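Local coordinates for protein histidine acid phosphatase (Hafnia alvei, PDB 4ARU) that belongs to branch 2 of the histidine phosphatase superfamily, a family of enzymes that pair an alpha/beta domain with a mostly helical part, at residues Gly47-Pro51 and Arg52-Leu56; Ser17-Gly20 and Val21-Pro24; Glu155-Asn158 and Gln159-Gln162; Leu220-Ile223 and Phe224-His228. All blocks are in the same frame, centred on the assembly; numbering follows the deposited sequence. Where two conformers were deposited one is given.

Contact 1: Gly47-Pro51 and Arg52-Leu56; sequences GYITP and RGEHL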
loop_
_atom_site.group_PDB
_atom_site.type_symbol
_atom_site.label_atom_id
_atom_site.label_comp_id
_atom_site.label_asym_id
_atom_site.label_seq_id
_atom_site.Cartn_x
_atom_site.Cartn_y
_atom_site.Cartn_z
ATOM N N GLY A 47 2.078 -14.778 -7.042
ATOM C CA GLY A 47 2.281 -13.386 -7.285
ATOM C C GLY A 47 1.391 -12.703 -8.295
ATOM O O GLY A 47 1.450 -11.470 -8.399
ATOM N N TYR A 48 0.577 -13.456 -9.011
ATOM C CA TYR A 48 -0.332 -12.816 -9.968
ATOM C C TYR A 48 -1.579 -12.298 -9.267
ATOM O O TYR A 48 -2.060 -12.873 -8.298
ATOM C CB TYR A 48 -0.749 -13.809 -11.065
ATOM C CG TYR A 48 0.231 -13.975 -12.216
ATOM C CD1 TYR A 48 1.551 -13.524 -12.144
ATOM C CD2 TYR A 48 -0.193 -14.509 -13.404
ATOM C CE1 TYR A 48 2.434 -13.700 -13.213
ATOM C CE2 TYR A 48 0.673 -14.698 -14.472
ATOM C CZ TYR A 48 1.996 -14.285 -14.378
ATOM O OH TYR A 48 2.853 -14.466 -15.478
ATOM N N ILE A 49 -2.146 -11.223 -9.783
ATOM C CA ILE A 49 -3.496 -10.823 -9.402
ATOM C C ILE A 49 -4.454 -11.870 -9.925
ATOM O O ILE A 49 -4.228 -12.480 -10.970
ATOM C CB ILE A 49 -3.857 -9.445 -9.976
ATOM C CG1 ILE A 49 -5.139 -8.884 -9.353
ATOM C CG2 ILE A 49 -3.994 -9.479 -11.470
ATOM C CD1 ILE A 49 -5.343 -7.400 -9.674
ATOM N N THR A 50 -5.498 -12.188 -9.182
ATOM C CA THR A 50 -6.540 -13.126 -9.645
ATOM C C THR A 50 -7.647 -12.400 -10.393
ATOM O O THR A 50 -7.811 -11.161 -10.256
ATOM C CB THR A 50 -7.248 -13.863 -8.458
ATOM O OG1 THR A 50 -7.933 -12.887 -7.638
ATOM C CG2 THR A 50 -6.219 -14.588 -7.616
ATOM N N PRO A 51 -8.435 -13.146 -11.175
ATOM C CA PRO A 51 -9.565 -12.478 -11.846
ATOM C C PRO A 51 -10.519 -11.797 -10.848
ATOM O O PRO A 51 -11.053 -10.699 -11.100
ATOM C CB PRO A 51 -10.179 -13.586 -12.670
ATOM C CG PRO A 51 -9.043 -14.529 -12.942
ATOM C CD PRO A 51 -8.135 -14.465 -11.744
ATOM N N ARG A 52 -10.697 -12.414 -9.682
ATOM C CA ARG A 52 -11.500 -11.763 -8.661
ATOM C C ARG A 52 -10.838 -10.468 -8.185
ATOM O O ARG A 52 -11.517 -9.497 -7.953
ATOM C CB ARG A 52 -11.755 -12.726 -7.493
ATOM C CG ARG A 52 -12.406 -12.090 -6.293
ATOM C CD ARG A 52 -13.060 -13.152 -5.485
ATOM N NE ARG A 52 -13.421 -12.650 -4.171
ATOM C CZ ARG A 52 -14.472 -13.021 -3.470
ATOM N NH1 ARG A 52 -15.368 -13.874 -3.931
ATOM N NH2 ARG A 52 -14.607 -12.484 -2.271
ATOM N N GLY A 53 -9.516 -10.473 -7.990
ATOM C CA GLY A 53 -8.785 -9.281 -7.642
ATOM C C GLY A 53 -9.016 -8.170 -8.660
ATOM O O GLY A 53 -9.180 -6.986 -8.321
ATOM N N GLU A 54 -8.961 -8.545 -9.938
ATOM C CA GLU A 54 -9.243 -7.567 -10.978
ATOM C C GLU A 54 -10.627 -6.999 -10.867
ATOM O O GLU A 54 -10.845 -5.777 -10.981
ATOM C CB GLU A 54 -9.012 -8.202 -12.349
ATOM C CG GLU A 54 -7.569 -8.514 -12.650
ATOM C CD GLU A 54 -7.416 -9.353 -13.917
ATOM O OE1 GLU A 54 -7.643 -10.574 -13.898
ATOM O OE2 GLU A 54 -7.075 -8.786 -14.986
ATOM N N HIS A 55 -11.600 -7.865 -10.654
ATOM C CA HIS A 55 -13.001 -7.430 -10.480
ATOM C C HIS A 55 -13.120 -6.438 -9.320
ATOM O O HIS A 55 -13.741 -5.392 -9.418
ATOM C CB HIS A 55 -13.913 -8.623 -10.296
ATOM C CG HIS A 55 -15.325 -8.244 -10.001
ATOM N ND1 HIS A 55 -16.111 -7.511 -10.875
ATOM C CD2 HIS A 55 -16.062 -8.415 -8.883
ATOM C CE1 HIS A 55 -17.294 -7.301 -10.312
ATOM N NE2 HIS A 55 -17.290 -7.851 -9.114
ATOM N N LEU A 56 -12.497 -6.787 -8.214
ATOM C CA LEU A 56 -12.521 -5.938 -7.034
ATOM C C LEU A 56 -11.895 -4.589 -7.285
ATOM O O LEU A 56 -12.396 -3.590 -6.762
ATOM C CB LEU A 56 -11.898 -6.680 -5.823
ATOM C CG LEU A 56 -12.719 -7.832 -5.229
ATOM C CD1 LEU A 56 -11.863 -8.678 -4.325
ATOM C CD2 LEU A 56 -13.930 -7.306 -4.479
HETATM O O HOH W 1 -5.743 -12.608 -13.352
#
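Thr-50 is the N-cap of helix 51-70 and closes its first turn onto Gly-53: OG1 of Thr-50 accepts the amide N-H of Gly-53 at 2.9 Å in a capping bond with an angle of 160°. A chi1 of 63° folds OG1 in over the backbone of Thr-50, flanked by its N and C, and turns the hydroxyl toward the start of the helix. The same oxygen is also hydrogen-bonded to Gln-230, so two partners fix its place. Behind the cap the ordinary helix ladder begins: Glu-54 N bonds to Thr-50 O at 2.9 Å, and His-55 N does the same to Pro-51 O.

Glu-54 runs back over this first turn. Its CB lies 3.5 Å from Pro-51 O. The next carbon, CG, meets Thr-50 O at 3.6 Å and also packs on Ile-49 CD1 at 3.9 Å, the two side chains slanting past each other. Beyond CG the chain is extended, and the carboxylate carbon CD passes Thr-50 O at longer range before OE1 comes to 3.4 Å from Pro-51 CA. Lys-97 of helix 93-106 touches both Ile-49 and Glu-54. Finally, one water ties the tip of Glu-54 to the loop by donating to both Ile-49 O and Glu-54 OE1, at 2.8 Å from each.

Contact 2: Ser17-Gly20 and Val21-Pro24; sequences SRHG and VRAP. With TLA (L(+)-tartaric acid), chain B.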
loop_
_atom_site.group_PDB
_atom_site.type_symbol
_atom_site.label_atom_id
_atom_site.label_comp_id
_atom_site.label_asym_id
_atom_site.label_seq_id
_atom_site.Cartn_x
_atom_site.Cartn_y
_atom_site.Cartn_z
ATOM N N SER A 17 -2.139 3.580 -5.398
ATOM C CA SER A 17 -2.931 2.421 -5.067
ATOM C C SER A 17 -2.084 1.181 -4.901
ATOM O O SER A 17 -1.202 0.927 -5.723
ATOM C CB SER A 17 -3.922 2.128 -6.188
ATOM O OG SER A 17 -4.836 1.114 -5.828
ATOM N N ARG A 18 -2.389 0.345 -3.917
ATOM C CA ARG A 18 -1.862 -1.022 -3.939
ATOM C C ARG A 18 -2.577 -1.789 -5.024
ATOM O O ARG A 18 -3.757 -1.556 -5.309
ATOM C CB ARG A 18 -2.083 -1.694 -2.613
ATOM C CG ARG A 18 -1.439 -3.068 -2.453
ATOM C CD ARG A 18 -1.638 -3.623 -1.058
ATOM N NE ARG A 18 -1.050 -4.955 -0.990
ATOM C CZ ARG A 18 -1.457 -5.935 -0.219
ATOM N NH1 ARG A 18 -2.413 -5.762 0.687
ATOM N NH2 ARG A 18 -0.887 -7.128 -0.324
ATOM N N HIS A 19 -1.887 -2.748 -5.619
ATOM C CA HIS A 19 -2.561 -3.691 -6.499
ATOM C C HIS A 19 -3.642 -4.492 -5.800
ATOM O O HIS A 19 -3.807 -4.480 -4.573
ATOM C CB HIS A 19 -1.540 -4.682 -7.098
ATOM C CG HIS A 19 -0.785 -5.450 -6.075
ATOM N ND1 HIS A 19 -1.327 -6.447 -5.294
ATOM C CD2 HIS A 19 0.498 -5.307 -5.670
ATOM C CE1 HIS A 19 -0.411 -6.887 -4.446
ATOM N NE2 HIS A 19 0.712 -6.223 -4.675
ATOM N N GLY A 20 -4.420 -5.184 -6.601
ATOM C CA GLY A 20 -5.474 -6.004 -6.100
ATOM C C GLY A 20 -5.068 -7.351 -5.516
ATOM O O GLY A 20 -3.922 -7.680 -5.368
ATOM N N VAL A 21 -6.068 -8.114 -5.127
ATOM C CA VAL A 21 -5.902 -9.428 -4.506
ATOM C C VAL A 21 -5.060 -10.291 -5.410
ATOM O O VAL A 21 -5.375 -10.466 -6.584
ATOM C CB VAL A 21 -7.246 -10.094 -4.197
ATOM C CG1 VAL A 21 -7.048 -11.492 -3.654
ATOM C CG2 VAL A 21 -8.076 -9.258 -3.236
ATOM N N ARG A 22 -3.992 -10.837 -4.825
ATOM C CA ARG A 22 -3.052 -11.698 -5.513
ATOM C C ARG A 22 -2.833 -12.987 -4.760
ATOM O O ARG A 22 -3.061 -13.067 -3.535
ATOM C CB ARG A 22 -1.719 -10.976 -5.583
ATOM C CG ARG A 22 -1.111 -10.529 -4.252
ATOM C CD ARG A 22 0.411 -10.324 -4.264
ATOM N NE ARG A 22 0.916 -9.868 -2.973
ATOM C CZ ARG A 22 1.116 -10.649 -1.912
ATOM N NH1 ARG A 22 0.861 -11.947 -2.005
ATOM N NH2 ARG A 22 1.568 -10.137 -0.764
ATOM N N ALA A 23 -2.327 -13.969 -5.479
ATOM C CA ALA A 23 -1.783 -15.161 -4.856
ATOM C C ALA A 23 -0.525 -14.765 -4.050
ATOM O O ALA A 23 0.127 -13.739 -4.295
ATOM C CB ALA A 23 -1.435 -16.184 -5.896
ATOM N N PRO A 24 -0.135 -15.611 -3.099
ATOM C CA PRO A 24 1.115 -15.381 -2.397
ATOM C C PRO A 24 2.269 -15.172 -3.366
ATOM O O PRO A 24 2.333 -15.857 -4.394
ATOM C CB PRO A 24 1.295 -16.678 -1.593
ATOM C CG PRO A 24 -0.116 -17.158 -1.344
ATOM C CD PRO A 24 -0.819 -16.819 -2.632
HETATM O O1 TLA B . 5.980 -6.720 -4.428
HETATM O O11 TLA B . 6.049 -8.026 -2.585
HETATM C C1 TLA B . 5.440 -7.330 -3.452
HETATM C C2 TLA B . 3.951 -7.269 -3.335
HETATM O O2 TLA B . 3.405 -6.532 -4.420
HETATM C C3 TLA B . 3.597 -6.559 -2.018
HETATM O O3 TLA B . 4.300 -5.339 -1.852
HETATM C C4 TLA B . 2.110 -6.337 -1.937
HETATM O O4 TLA B . 1.378 -7.365 -1.839
HETATM O O41 TLA B . 1.615 -5.172 -1.943
#
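His-19 and Arg-22 meet with their planes 55° apart, CE1 of the imidazole lying 3.5 Å from Arg-22 CD. One face of the His-19 ring carries Arg-18 CG, centred on the ring at a height of 4.2 Å. Both ring nitrogens are used. ND1 gives a nearly straight bond of 2.9 Å to Gly-20 O, which lies in the ring plane and offers a lone pair, while NE2 is hydrogen-bonded to O2 of L(+)-tartaric acid at 2.7 Å. Together the two bonds would restrain rotation of the ring while the ligand is bound.

The sequence Arg-His-Gly-Val-Arg-Ala-Pro is the RHGxRxP signature of histidine acid phosphatases, which lines the active site in this family. Here its two guanidinium edges close on a single carboxylate of the tartaric acid. Arg-18, fully extended, sends NE to O41 at 2.8 Å and NH2 to O4 at 2.7 Å. Arg-22 comes to O4 with NE at 2.8 Å and NH2 at 3.0 Å, so O4 accepts three N-H bonds, at the corner where the two guanidinium groups converge. Arg-22 NH1 donates to Ala-23 O, which lies in the guanidinium plane and would help set its turn. Arg-94, His-306 and Asp-307 also hydrogen-bond the tartaric acid.

Thr-98 of helix 93-106 bonds to Gly-20 N, and Glu-222 of helix 213-229 forms a salt bridge with Arg-18. The signature thus leaves the end of strand 9-18, paired with strand 300-305, and runs between those two helices.

Contact 3: Glu155-Asn158 and Gln159-Gln162; sequences ETLN and QRYQ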
loop_
_atom_site.group_PDB
_atom_site.type_symbol
_atom_site.label_atom_id
_atom_site.label_comp_id
_atom_site.label_asym_id
_atom_site.label_seq_id
_atom_site.Cartn_x
_atom_site.Cartn_y
_atom_site.Cartn_z
ATOM N N GLU A 155 16.007 -7.585 18.556
ATOM C CA GLU A 155 16.123 -8.972 19.025
ATOM C C GLU A 155 15.052 -9.314 20.078
ATOM O O GLU A 155 14.764 -10.488 20.331
ATOM C CB GLU A 155 17.516 -9.234 19.592
ATOM C CG GLU A 155 18.674 -9.315 18.563
ATOM C CD GLU A 155 19.083 -7.984 17.907
ATOM O OE1 GLU A 155 18.619 -6.888 18.343
ATOM O OE2 GLU A 155 19.882 -8.024 16.939
ATOM N N THR A 156 14.470 -8.272 20.673
ATOM C CA THR A 156 13.456 -8.443 21.723
ATOM C C THR A 156 12.025 -8.245 21.233
ATOM O O THR A 156 11.079 -8.277 22.007
ATOM C CB THR A 156 13.725 -7.505 22.946
ATOM O OG1 THR A 156 13.432 -6.135 22.619
ATOM C CG2 THR A 156 15.136 -7.619 23.452
ATOM N N LEU A 157 11.854 -8.040 19.933
ATOM C CA LEU A 157 10.539 -7.643 19.398
ATOM C C LEU A 157 9.429 -8.645 19.683
ATOM O O LEU A 157 8.278 -8.241 19.874
ATOM C CB LEU A 157 10.639 -7.430 17.894
ATOM C CG LEU A 157 9.439 -6.762 17.229
ATOM C CD1 LEU A 157 9.300 -5.318 17.656
ATOM C CD2 LEU A 157 9.509 -6.863 15.724
ATOM N N ASN A 158 9.717 -9.948 19.697
ATOM C CA ASN A 158 8.635 -10.902 19.891
ATOM C C ASN A 158 7.937 -10.667 21.239
ATOM O O ASN A 158 6.767 -11.025 21.395
ATOM C CB ASN A 158 9.110 -12.363 19.910
ATOM C CG ASN A 158 9.619 -12.850 18.558
ATOM O OD1 ASN A 158 9.631 -12.103 17.574
ATOM N ND2 ASN A 158 9.984 -14.138 18.527
ATOM N N GLN A 159 8.667 -10.160 22.217
ATOM C CA GLN A 159 8.099 -9.952 23.545
ATOM C C GLN A 159 6.975 -8.921 23.580
ATOM O O GLN A 159 6.216 -8.900 24.573
ATOM C CB GLN A 159 9.198 -9.631 24.545
ATOM C CG GLN A 159 10.209 -10.764 24.750
ATOM C CD GLN A 159 9.596 -12.177 24.784
ATOM O OE1 GLN A 159 9.910 -13.039 23.926
ATOM N NE2 GLN A 159 8.689 -12.414 25.723
ATOM N N ARG A 160 6.905 -8.090 22.555
ATOM C CA ARG A 160 5.875 -7.073 22.419
ATOM C C ARG A 160 4.565 -7.683 21.930
ATOM O O ARG A 160 3.495 -7.074 22.054
ATOM C CB ARG A 160 6.340 -5.972 21.448
ATOM C CG ARG A 160 5.336 -4.876 21.156
ATOM C CD ARG A 160 5.984 -3.775 20.376
ATOM N NE ARG A 160 6.974 -3.062 21.169
ATOM C CZ ARG A 160 7.816 -2.163 20.679
ATOM N NH1 ARG A 160 7.849 -1.923 19.348
ATOM N NH2 ARG A 160 8.637 -1.525 21.531
ATOM N N TYR A 161 4.636 -8.859 21.332
ATOM C CA TYR A 161 3.504 -9.448 20.612
ATOM C C TYR A 161 3.183 -10.866 21.043
ATOM O O TYR A 161 2.790 -11.703 20.216
ATOM C CB TYR A 161 3.767 -9.394 19.095
ATOM C CG TYR A 161 3.927 -8.008 18.589
ATOM C CD1 TYR A 161 2.857 -7.148 18.509
ATOM C CD2 TYR A 161 5.168 -7.540 18.236
ATOM C CE1 TYR A 161 3.019 -5.837 18.048
ATOM C CE2 TYR A 161 5.362 -6.239 17.804
ATOM C CZ TYR A 161 4.285 -5.386 17.710
ATOM O OH TYR A 161 4.420 -4.060 17.337
ATOM N N GLN A 162 3.279 -11.155 22.332
ATOM C CA GLN A 162 3.081 -12.502 22.806
ATOM C C GLN A 162 1.702 -13.062 22.485
ATOM O O GLN A 162 1.607 -14.185 21.977
ATOM C CB GLN A 162 3.440 -12.580 24.277
ATOM C CG GLN A 162 4.958 -12.491 24.486
ATOM C CD GLN A 162 5.757 -13.613 23.739
ATOM O OE1 GLN A 162 6.402 -13.402 22.692
ATOM N NE2 GLN A 162 5.698 -14.827 24.301
#
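Leu-157 and Tyr-161 touch across a tight, 3-10-like run of turns in the connection between helices 139-150 and 162-172. Its backbone bonds all follow the i to i+3 pattern of that winding. Gln-159 N reaches Thr-156 O at 3.1 Å, Arg-160 N reaches Leu-157 O at 3.0 Å, and Tyr-161 N reaches Asn-158 O, also at 3.0 Å. Leu-157 O, besides accepting from Arg-160 N, lies 3.6 Å from Tyr-161 CD2. Tyr-161 then serves as the N-cap residue of helix 162-172.

The apolar contact lies on the inner side. Leu-157 CD1 approaches Tyr-161 CE2 at 4.0 Å, the two side chains slanting past each other. Both residues lean on helices 213-229 and 243-262, with Val-214 touching each of them. Arg-160 adds its aliphatic part: its CG stands 3.6 Å above one face of the Tyr-161 ring, shifted from the middle. Packing also brings Arg-160 NH1 within 4.1 Å of Leu-157 CD1 and Arg-160 CB to 3.4 Å from Leu-157 O.

The polar ends divide by reach. Thr-156 OG1 stays local, bonding to Pro-153 O; the amide of Asn-158 goes further, through OD1 to Ser-197 and through ND2 to Met-195 O. With CG anti to the backbone N (chi1 177°) and a bend at chi3, Arg-160 turns its guanidinium back to the end of helix 139-150, where NH2 bonds to Ala-150 O.

Contact 4: Leu220-Ile223 and Phe224-His228; sequences LAEI and FLLEH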
loop_
_atom_site.group_PDB
_atom_site.type_symbol
_atom_site.label_atom_id
_atom_site.label_comp_id
_atom_site.label_asym_id
_atom_site.label_seq_id
_atom_site.Cartn_x
_atom_site.Cartn_y
_atom_site.Cartn_z
ATOM N N LEU A 220 2.169 -14.533 6.863
ATOM C CA LEU A 220 1.090 -15.509 6.952
ATOM C C LEU A 220 -0.207 -14.781 7.167
ATOM O O LEU A 220 -1.251 -15.175 6.573
ATOM C CB LEU A 220 1.363 -16.532 8.016
ATOM C CG LEU A 220 2.697 -17.294 7.836
ATOM C CD1 LEU A 220 2.861 -18.298 8.960
ATOM C CD2 LEU A 220 2.803 -17.906 6.444
ATOM N N ALA A 221 -0.215 -13.786 8.057
ATOM C CA ALA A 221 -1.450 -13.075 8.335
ATOM C C ALA A 221 -2.012 -12.392 7.098
ATOM O O ALA A 221 -3.223 -12.429 6.870
ATOM C CB ALA A 221 -1.244 -12.028 9.434
ATOM N N GLU A 222 -1.134 -11.800 6.307
ATOM C CA GLU A 222 -1.566 -11.202 5.057
ATOM C C GLU A 222 -2.095 -12.258 4.074
ATOM O O GLU A 222 -3.098 -12.012 3.356
ATOM C CB GLU A 222 -0.421 -10.353 4.464
ATOM C CG GLU A 222 -0.712 -9.766 3.121
ATOM C CD GLU A 222 -1.707 -8.620 3.128
ATOM O OE1 GLU A 222 -1.993 -8.027 4.222
ATOM O OE2 GLU A 222 -2.226 -8.302 2.035
ATOM N N ILE A 223 -1.471 -13.426 4.042
ATOM C CA ILE A 223 -1.986 -14.486 3.173
ATOM C C ILE A 223 -3.415 -14.876 3.592
ATOM O O ILE A 223 -4.286 -15.083 2.741
ATOM C CB ILE A 223 -1.036 -15.707 3.091
ATOM C CG1 ILE A 223 0.227 -15.246 2.347
ATOM C CG2 ILE A 223 -1.765 -16.915 2.496
ATOM C CD1 ILE A 223 1.361 -16.230 2.430
ATOM N N PHE A 224 -3.696 -15.002 4.895
ATOM C CA PHE A 224 -5.041 -15.327 5.316
ATOM C C PHE A 224 -6.019 -14.241 4.869
ATOM O O PHE A 224 -7.106 -14.550 4.409
ATOM C CB PHE A 224 -5.112 -15.485 6.835
ATOM C CG PHE A 224 -4.239 -16.581 7.398
ATOM C CD1 PHE A 224 -3.943 -17.747 6.712
ATOM C CD2 PHE A 224 -3.742 -16.448 8.668
ATOM C CE1 PHE A 224 -3.151 -18.742 7.277
ATOM C CE2 PHE A 224 -2.945 -17.447 9.248
ATOM C CZ PHE A 224 -2.647 -18.577 8.555
ATOM N N LEU A 225 -5.628 -12.979 5.010
ATOM C CA LEU A 225 -6.500 -11.897 4.592
ATOM C C LEU A 225 -6.770 -12.000 3.079
ATOM O O LEU A 225 -7.883 -11.757 2.607
ATOM C CB LEU A 225 -5.837 -10.569 4.909
ATOM C CG LEU A 225 -6.750 -9.365 4.609
ATOM C CD1 LEU A 225 -6.742 -8.445 5.791
ATOM C CD2 LEU A 225 -6.406 -8.639 3.340
ATOM N N LEU A 226 -5.721 -12.313 2.334
ATOM C CA LEU A 226 -5.863 -12.495 0.886
ATOM C C LEU A 226 -6.793 -13.648 0.542
ATOM O O LEU A 226 -7.626 -13.525 -0.337
ATOM C CB LEU A 226 -4.526 -12.642 0.169
ATOM C CG LEU A 226 -3.617 -11.417 0.178
ATOM C CD1 LEU A 226 -2.170 -11.709 -0.269
ATOM C CD2 LEU A 226 -4.203 -10.353 -0.717
ATOM N N GLU A 227 -6.685 -14.757 1.269
ATOM C CA GLU A 227 -7.570 -15.898 1.047
ATOM C C GLU A 227 -9.036 -15.466 1.247
ATOM O O GLU A 227 -9.926 -15.829 0.508
ATOM C CB GLU A 227 -7.287 -17.014 2.038
ATOM C CG GLU A 227 -5.939 -17.730 1.828
ATOM C CD GLU A 227 -5.623 -18.721 2.926
ATOM O OE1 GLU A 227 -6.404 -18.781 3.891
ATOM O OE2 GLU A 227 -4.609 -19.459 2.818
ATOM N N HIS A 228 -9.241 -14.690 2.299
ATOM C CA HIS A 228 -10.556 -14.187 2.621
ATOM C C HIS A 228 -11.114 -13.226 1.573
ATOM O O HIS A 228 -12.263 -13.327 1.142
ATOM C CB HIS A 228 -10.522 -13.546 4.003
ATOM C CG HIS A 228 -11.872 -13.183 4.550
ATOM N ND1 HIS A 228 -12.704 -14.095 5.164
ATOM C CD2 HIS A 228 -12.524 -11.995 4.573
ATOM C CE1 HIS A 228 -13.800 -13.464 5.581
ATOM N NE2 HIS A 228 -13.730 -12.206 5.199
#
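A chi1 of -61° and a chi2 of -32° lay the Phe-224 ring against the carbonyl oxygen of Leu-220. Both residues belong to helix 213-229, one turn apart. Glu-222 is placed by two torsions: CG runs anti to the backbone N, and a bend at chi2 (72°) curls the carboxylate toward Leu-226.

The backbone keeps the regular i to i+4 ladder, from Phe-224 N to Leu-220 O at 3.0 Å through to Glu-227 N to Ile-223 O at 2.8 Å. Leu-220 O therefore has two neighbours from one residue: the amide of Phe-224 and the face of its ring, above which the oxygen stands at 3.4 Å, displaced from the centre toward CG. The ring continues outward to Met-168 and Val-171 of helix 162-172 and to Trp-246.

The acids differ. Glu-222 OE2 is 3.9 Å from Leu-226 CG, while its charge is met by Arg-18 in a salt bridge. Glu-227 stretches beyond CG, and its OE1 bonds to Ala-236 N. Its other oxygen, OE2, stays over the preceding turn, 3.8 Å from Ile-223 CG2.

Contact 2 lines the pocket that holds L(+)-tartaric acid; contacts 1 and 4 flank it. Contact 2 supplies three of the side chains that bind the ligand, and Arg-94, His-306 and Asp-307 add others. Contact 1 lies beside it, centres 7 Å apart, joined through probable backbone hydrogen bonds, Tyr-48 O to Ala-23 N at 3.0 Å and Thr-50 N to Val-21 O at 3.1 Å. Contact 4, centred 11 Å from contact 2, is tied to it by the salt bridge between Arg-18 NH1 and Glu-222 OE2 at 2.9 Å, so Glu-222 stands as a second-shell partner. Contact 3 is remote: its nearest atoms are about 11 Å from contact 4 and about 18 Å from contact 2.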